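Local coordinates for protein galectin-1 (Bufo arenarum, PDB 1GAN) that binds beta-galactosides, and probably other complex carbohydrates, as a homodimeric lectin, and may regulate cell differentiation and apoptosis, at residues Cys17-Gly22 with Glu85-Phe90; Leu44-Arg49 with Ile97-Ser102. All coordinates share one frame; numbering follows the deposited sequence.

Contact 1: Cys17-Gly22 with Glu85-Phe90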
loop_
_atom_site.group_PDB
_atom_site.type_symbol
_atom_site.label_atom_id
_atom_site.label_comp_id
_atom_site.label_asym_id
_atom_site.label_seq_id
_atom_site.Cartn_x
_atom_site.Cartn_y
_atom_site.Cartn_z
ATOM N N CYS A 17 -1.243 14.266 1.860
ATOM C CA CYS A 17 -2.436 13.542 1.516
ATOM C C CYS A 17 -2.121 12.225 0.856
ATOM O O CYS A 17 -1.005 11.992 0.418
ATOM C CB CYS A 17 -3.314 14.387 0.618
ATOM S SG CYS A 17 -2.505 14.745 -0.854
ATOM N N VAL A 18 -3.121 11.365 0.808
ATOM C CA VAL A 18 -3.003 10.047 0.237
ATOM C C VAL A 18 -4.208 9.878 -0.683
ATOM O O VAL A 18 -5.329 10.237 -0.332
ATOM C CB VAL A 18 -2.995 8.957 1.373
ATOM C CG1 VAL A 18 -4.222 9.078 2.251
ATOM C CG2 VAL A 18 -2.910 7.555 0.795
ATOM N N GLU A 19 -3.952 9.427 -1.901
ATOM C CA GLU A 19 -5.010 9.197 -2.868
ATOM C C GLU A 19 -5.166 7.701 -3.079
ATOM O O GLU A 19 -4.166 6.981 -3.223
ATOM C CB GLU A 19 -4.631 9.860 -4.178
ATOM C CG GLU A 19 -5.476 9.431 -5.332
ATOM C CD GLU A 19 -4.846 9.840 -6.631
ATOM O OE1 GLU A 19 -5.036 11.014 -7.023
ATOM O OE2 GLU A 19 -4.149 8.987 -7.248
ATOM N N ILE A 20 -6.404 7.229 -3.058
ATOM C CA ILE A 20 -6.707 5.812 -3.263
ATOM C C ILE A 20 -7.479 5.617 -4.573
ATOM O O ILE A 20 -8.432 6.358 -4.866
ATOM C CB ILE A 20 -7.642 5.237 -2.147
ATOM C CG1 ILE A 20 -7.039 5.442 -0.751
ATOM C CG2 ILE A 20 -7.918 3.757 -2.390
ATOM C CD1 ILE A 20 -5.739 4.734 -0.547
ATOM N N LYS A 21 -7.079 4.610 -5.341
ATOM C CA LYS A 21 -7.751 4.242 -6.581
ATOM C C LYS A 21 -8.186 2.806 -6.397
ATOM O O LYS A 21 -7.395 1.945 -6.003
ATOM C CB LYS A 21 -6.832 4.345 -7.791
ATOM C CG LYS A 21 -6.753 5.726 -8.363
ATOM C CD LYS A 21 -5.754 5.811 -9.496
ATOM C CE LYS A 21 -5.526 7.267 -9.877
ATOM N NZ LYS A 21 -4.361 7.428 -10.781
ATOM N N GLY A 22 -9.464 2.556 -6.620
ATOM C CA GLY A 22 -9.975 1.213 -6.472
ATOM C C GLY A 22 -11.106 1.011 -7.441
ATOM O O GLY A 22 -11.417 1.889 -8.242
ATOM N N GLU A 85 -15.197 2.625 -11.071
ATOM C CA GLU A 85 -13.893 2.840 -10.462
ATOM C C GLU A 85 -14.087 3.917 -9.393
ATOM O O GLU A 85 -15.168 4.492 -9.283
ATOM C CB GLU A 85 -12.895 3.263 -11.536
ATOM C CG GLU A 85 -11.445 3.150 -11.135
ATOM C CD GLU A 85 -10.555 2.754 -12.304
ATOM O OE1 GLU A 85 -10.319 3.602 -13.199
ATOM O OE2 GLU A 85 -10.096 1.588 -12.325
ATOM N N VAL A 86 -13.070 4.160 -8.580
ATOM C CA VAL A 86 -13.171 5.134 -7.502
ATOM C C VAL A 86 -11.830 5.789 -7.250
ATOM O O VAL A 86 -10.808 5.112 -7.192
ATOM C CB VAL A 86 -13.661 4.437 -6.186
ATOM C CG1 VAL A 86 -13.190 5.165 -4.930
ATOM C CG2 VAL A 86 -15.156 4.374 -6.180
ATOM N N MET A 87 -11.841 7.112 -7.131
ATOM C CA MET A 87 -10.639 7.859 -6.842
ATOM C C MET A 87 -10.974 8.899 -5.802
ATOM O O MET A 87 -11.703 9.849 -6.086
ATOM C CB MET A 87 -10.070 8.518 -8.089
ATOM C CG MET A 87 -8.769 9.239 -7.810
ATOM S SD MET A 87 -7.765 9.483 -9.297
ATOM C CE MET A 87 -8.561 10.934 -10.056
ATOM N N VAL A 88 -10.478 8.670 -4.586
ATOM C CA VAL A 88 -10.687 9.555 -3.440
ATOM C C VAL A 88 -9.346 10.034 -2.896
ATOM O O VAL A 88 -8.378 9.267 -2.846
ATOM C CB VAL A 88 -11.312 8.821 -2.244
ATOM C CG1 VAL A 88 -11.958 9.821 -1.320
ATOM C CG2 VAL A 88 -12.275 7.747 -2.679
ATOM N N CYS A 89 -9.305 11.276 -2.445
ATOM C CA CYS A 89 -8.110 11.824 -1.850
ATOM C C CYS A 89 -8.480 12.272 -0.459
ATOM O O CYS A 89 -9.602 12.757 -0.216
ATOM C CB CYS A 89 -7.598 13.024 -2.621
ATOM S SG CYS A 89 -7.164 12.625 -4.292
ATOM N N PHE A 90 -7.546 12.078 0.455
ATOM C CA PHE A 90 -7.720 12.478 1.828
ATOM C C PHE A 90 -6.561 13.395 2.107
ATOM O O PHE A 90 -5.401 13.018 1.925
ATOM C CB PHE A 90 -7.691 11.261 2.751
ATOM C CG PHE A 90 -8.776 10.289 2.469
ATOM C CD1 PHE A 90 -8.604 9.298 1.510
ATOM C CD2 PHE A 90 -9.982 10.374 3.141
ATOM C CE1 PHE A 90 -9.626 8.404 1.227
ATOM C CE2 PHE A 90 -11.008 9.486 2.867
ATOM C CZ PHE A 90 -10.835 8.497 1.910
#

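Contact 2: Leu44-Arg49 with Ile97-Ser102. With GAL (beta-D-galactopyranose), chain C; NDG (2-acetamido-2-deoxy-alpha-D-glucopyranose), chain B.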
loop_
_atom_site.group_PDB
_atom_site.type_symbol
_atom_site.label_atom_id
_atom_site.label_comp_id
_atom_site.label_asym_id
_atom_site.label_seq_id
_atom_site.Cartn_x
_atom_site.Cartn_y
_atom_site.Cartn_z
ATOM N N LEU A 44 -10.428 8.583 10.969
ATOM C CA LEU A 44 -11.490 8.679 9.988
ATOM C C LEU A 44 -11.852 7.334 9.403
ATOM O O LEU A 44 -10.990 6.540 9.074
ATOM C CB LEU A 44 -11.119 9.629 8.855
ATOM C CG LEU A 44 -12.058 9.590 7.648
ATOM C CD1 LEU A 44 -13.471 9.997 8.109
ATOM C CD2 LEU A 44 -11.544 10.517 6.543
ATOM N N HIS A 45 -13.144 7.052 9.396
ATOM C CA HIS A 45 -13.700 5.853 8.796
ATOM C C HIS A 45 -14.686 6.457 7.784
ATOM O O HIS A 45 -15.636 7.153 8.184
ATOM C CB HIS A 45 -14.414 5.015 9.855
ATOM C CG HIS A 45 -15.408 4.034 9.304
ATOM N ND1 HIS A 45 -15.046 2.822 8.765
ATOM C CD2 HIS A 45 -16.763 4.062 9.281
ATOM C CE1 HIS A 45 -16.129 2.144 8.431
ATOM N NE2 HIS A 45 -17.185 2.873 8.735
ATOM N N PHE A 46 -14.345 6.343 6.493
ATOM C CA PHE A 46 -15.148 6.837 5.380
ATOM C C PHE A 46 -15.904 5.645 4.789
ATOM O O PHE A 46 -15.313 4.778 4.138
ATOM C CB PHE A 46 -14.223 7.463 4.350
ATOM C CG PHE A 46 -14.907 7.848 3.071
ATOM C CD1 PHE A 46 -15.003 6.934 2.018
ATOM C CD2 PHE A 46 -15.425 9.135 2.902
ATOM C CE1 PHE A 46 -15.601 7.284 0.815
ATOM C CE2 PHE A 46 -16.024 9.498 1.705
ATOM C CZ PHE A 46 -16.112 8.564 0.652
ATOM N N ASN A 47 -17.221 5.623 4.981
ATOM C CA ASN A 47 -18.050 4.503 4.547
ATOM C C ASN A 47 -19.115 4.883 3.500
ATOM O O ASN A 47 -20.110 5.530 3.814
ATOM C CB ASN A 47 -18.686 3.931 5.829
ATOM C CG ASN A 47 -19.402 2.591 5.647
ATOM O OD1 ASN A 47 -20.138 2.179 6.541
ATOM N ND2 ASN A 47 -19.167 1.896 4.546
ATOM N N ALA A 48 -18.903 4.497 2.250
ATOM C CA ALA A 48 -19.879 4.789 1.198
ATOM C C ALA A 48 -20.867 3.637 1.195
ATOM O O ALA A 48 -20.501 2.521 0.883
ATOM C CB ALA A 48 -19.193 4.888 -0.148
ATOM N N ARG A 49 -22.113 3.897 1.554
ATOM C CA ARG A 49 -23.129 2.852 1.614
ATOM C C ARG A 49 -24.120 2.888 0.454
ATOM O O ARG A 49 -24.794 3.902 0.217
ATOM C CB ARG A 49 -23.892 2.961 2.934
ATOM C CG ARG A 49 -23.050 2.640 4.153
ATOM C CD ARG A 49 -23.713 3.056 5.424
ATOM N NE ARG A 49 -22.802 2.902 6.557
ATOM C CZ ARG A 49 -23.177 2.904 7.840
ATOM N NH1 ARG A 49 -24.456 3.069 8.176
ATOM N NH2 ARG A 49 -22.297 2.632 8.787
ATOM N N ILE A 97 -9.749 16.916 8.059
ATOM C CA ILE A 97 -9.300 16.083 6.959
ATOM C C ILE A 97 -10.258 16.454 5.838
ATOM O O ILE A 97 -11.469 16.541 6.048
ATOM C CB ILE A 97 -9.459 14.580 7.280
ATOM C CG1 ILE A 97 -8.505 14.197 8.405
ATOM C CG2 ILE A 97 -9.201 13.732 6.037
ATOM C CD1 ILE A 97 -8.436 12.725 8.672
ATOM N N ILE A 98 -9.740 16.801 4.676
ATOM C CA ILE A 98 -10.672 17.119 3.608
ATOM C C ILE A 98 -10.706 15.964 2.601
ATOM O O ILE A 98 -9.660 15.413 2.266
ATOM C CB ILE A 98 -10.463 18.598 3.010
ATOM C CG1 ILE A 98 -10.141 18.581 1.541
ATOM C CG2 ILE A 98 -9.509 19.455 3.841
ATOM C CD1 ILE A 98 -11.384 18.800 0.762
ATOM N N ILE A 99 -11.907 15.472 2.293
ATOM C CA ILE A 99 -12.079 14.383 1.331
ATOM C C ILE A 99 -12.491 14.967 -0.039
ATOM O O ILE A 99 -13.449 15.738 -0.118
ATOM C CB ILE A 99 -13.170 13.362 1.774
ATOM C CG1 ILE A 99 -12.888 12.777 3.166
ATOM C CG2 ILE A 99 -13.233 12.209 0.774
ATOM C CD1 ILE A 99 -13.366 13.619 4.327
ATOM N N LYS A 100 -11.771 14.613 -1.107
ATOM C CA LYS A 100 -12.076 15.112 -2.457
ATOM C C LYS A 100 -12.266 13.941 -3.396
ATOM O O LYS A 100 -11.544 12.950 -3.297
ATOM C CB LYS A 100 -10.937 15.955 -3.012
ATOM C CG LYS A 100 -10.546 17.179 -2.207
ATOM C CD LYS A 100 -9.726 18.148 -3.090
ATOM C CE LYS A 100 -8.998 19.185 -2.262
ATOM N NZ LYS A 100 -8.011 18.511 -1.366
ATOM N N PHE A 101 -13.212 14.062 -4.325
ATOM C CA PHE A 101 -13.492 12.988 -5.279
ATOM C C PHE A 101 -13.154 13.461 -6.663
ATOM O O PHE A 101 -13.094 14.665 -6.917
ATOM C CB PHE A 101 -14.956 12.542 -5.206
ATOM C CG PHE A 101 -15.398 12.195 -3.818
ATOM C CD1 PHE A 101 -14.933 11.051 -3.194
ATOM C CD2 PHE A 101 -16.196 13.067 -3.093
ATOM C CE1 PHE A 101 -15.250 10.789 -1.867
ATOM C CE2 PHE A 101 -16.511 12.798 -1.758
ATOM C CZ PHE A 101 -16.034 11.660 -1.153
ATOM N N SER A 102 -12.928 12.509 -7.565
ATOM C CA SER A 102 -12.563 12.832 -8.945
ATOM C C SER A 102 -13.634 13.708 -9.559
ATOM O O SER A 102 -13.340 14.545 -10.410
ATOM C CB SER A 102 -12.404 11.546 -9.767
ATOM O OG SER A 102 -13.628 10.828 -9.839
HETATM C C1 GAL C . -21.965 1.063 11.984
HETATM C C2 GAL C . -21.352 0.041 11.014
HETATM C C3 GAL C . -19.822 0.114 11.032
HETATM C C4 GAL C . -19.383 1.538 10.738
HETATM C C5 GAL C . -20.049 2.492 11.731
HETATM C C6 GAL C . -19.712 3.926 11.485
HETATM O O2 GAL C . -21.782 -1.270 11.336
HETATM O O3 GAL C . -19.290 -0.734 10.031
HETATM O O4 GAL C . -19.749 1.875 9.406
HETATM O O5 GAL C . -21.489 2.380 11.659
HETATM O O6 GAL C . -20.258 4.727 12.512
HETATM C C1 NDG B . -26.807 2.477 13.775
HETATM C C2 NDG B . -26.052 3.452 12.867
HETATM C C3 NDG B . -25.145 2.672 11.929
HETATM C C4 NDG B . -24.141 1.866 12.737
HETATM C C5 NDG B . -24.897 0.953 13.734
HETATM C C6 NDG B . -23.960 0.265 14.733
HETATM C C7 NDG B . -27.590 5.292 12.647
HETATM C C8 NDG B . -28.571 6.071 11.785
HETATM O O5 NDG B . -25.851 1.714 14.534
HETATM O O3 NDG B . -24.466 3.550 11.055
HETATM O O4 NDG B . -23.348 1.061 11.828
HETATM O O6 NDG B . -23.248 1.213 15.542
HETATM O O7 NDG B . -27.374 5.646 13.802
HETATM N N2 NDG B . -26.996 4.241 12.097
HETATM O O1 NDG B . -27.449 1.554 12.970
#

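Contact 1: Cys17-Gly22 with Glu85-Phe90
V18 meets F90 near one end of an antiparallel strand pair within one sheet of the galectin beta-sandwich, a jelly roll. The V18 carbonyl oxygen accepts from F90 N at 3.0 Å, and V18 CG1 lies near F90 CB. Both side chains are on the face turned to the other sheet, where F90 also packs on V33 and L35. E19 lies on the opposite face. Its CG is anti to the backbone N (chi1 166°) and lies, like CB, 3.8 Å from C89 SG. I20 returns to the buried face and pairs with V88 through two backbone bonds. The I20 N to V88 O bond is 2.8 Å long, with an N-H...O angle of 168°. K21 runs alongside M87 with both side chains pointing the same way. K21 CE lies 3.2 Å from M87 SD, a tight contact for carbon and sulfur. The K21 ammonium makes a long ion pair with E19 on the same strand. G22 closes the series with a reciprocal pair of bonds to V86. V86 N sits well above the carbonyl plane of G22, 2.8 Å from G22 O, and E85 CG touches that same oxygen at 3.2 Å.

Contact 2: Leu44-Arg49 with Ile97-Ser102
Strands 44-49 and 97-101 belong to the two facing sheets of the sandwich and run in similar directions, 22° apart with axes 10.5 Å from each other, and L44 and F46 bridge the gap to I97, I99 and F101. No hydrogen bond crosses. The L44 methyl CD2 meets I97 CG2 at 4.0 Å, the two side chains crossing at a slant. With chi1 at 172°, the F46 ring swings away from its own backbone nitrogen and reaches into the core. There F46 CE2 meets I99 CG2 at 4.0 Å. F46 CZ meets F101 CE1 at 3.5 Å. The rings touch rim to rim, neither over the face of the other, with planes at 39°. F80 packs against both rings. H45, N47 and R49 alternate with these residues and serve the sugar on the other face of the strand. H45 NE2 is hydrogen-bonded to galactose O4 at 2.8 Å. R49 NH2 donates to the same O4 at 2.7 Å, and R49 NH1 donates to O3 of the acetamido sugar at 2.9 Å. N47 OD1 accepts from R49 NE at 2.8 Å and also from R49 NH2, which holds the guanidinium side-on. N62 and E72 also bond the galactose. The strand is thus two-sided: one face packs into the core through apolar contacts, while the other offers polar groups that grip the sugar hydroxyls.

Contact 1 pairs neighbouring strands within one sheet, while contact 2 spans from that sheet to the other, which carries the sugar site. Their centres are about 9 Å apart. The segments alternate along the chain: 17-22, 44-49, 85-90, 97-102. Strands 85-92 and 96-101 follow each other and are neighbours in the five-stranded sheet, so the contacts adjoin. C89 N probably bonds to K100 O, and V88 CG1 packs on I99 and F101. L44 also touches F90, and the F90 and F46 side chains come within about 4 Å. The apolar core that contact 2 crosses is thus also lined by the buried face of contact 1, and it reaches the back of strand 41-49, part of the galactose site.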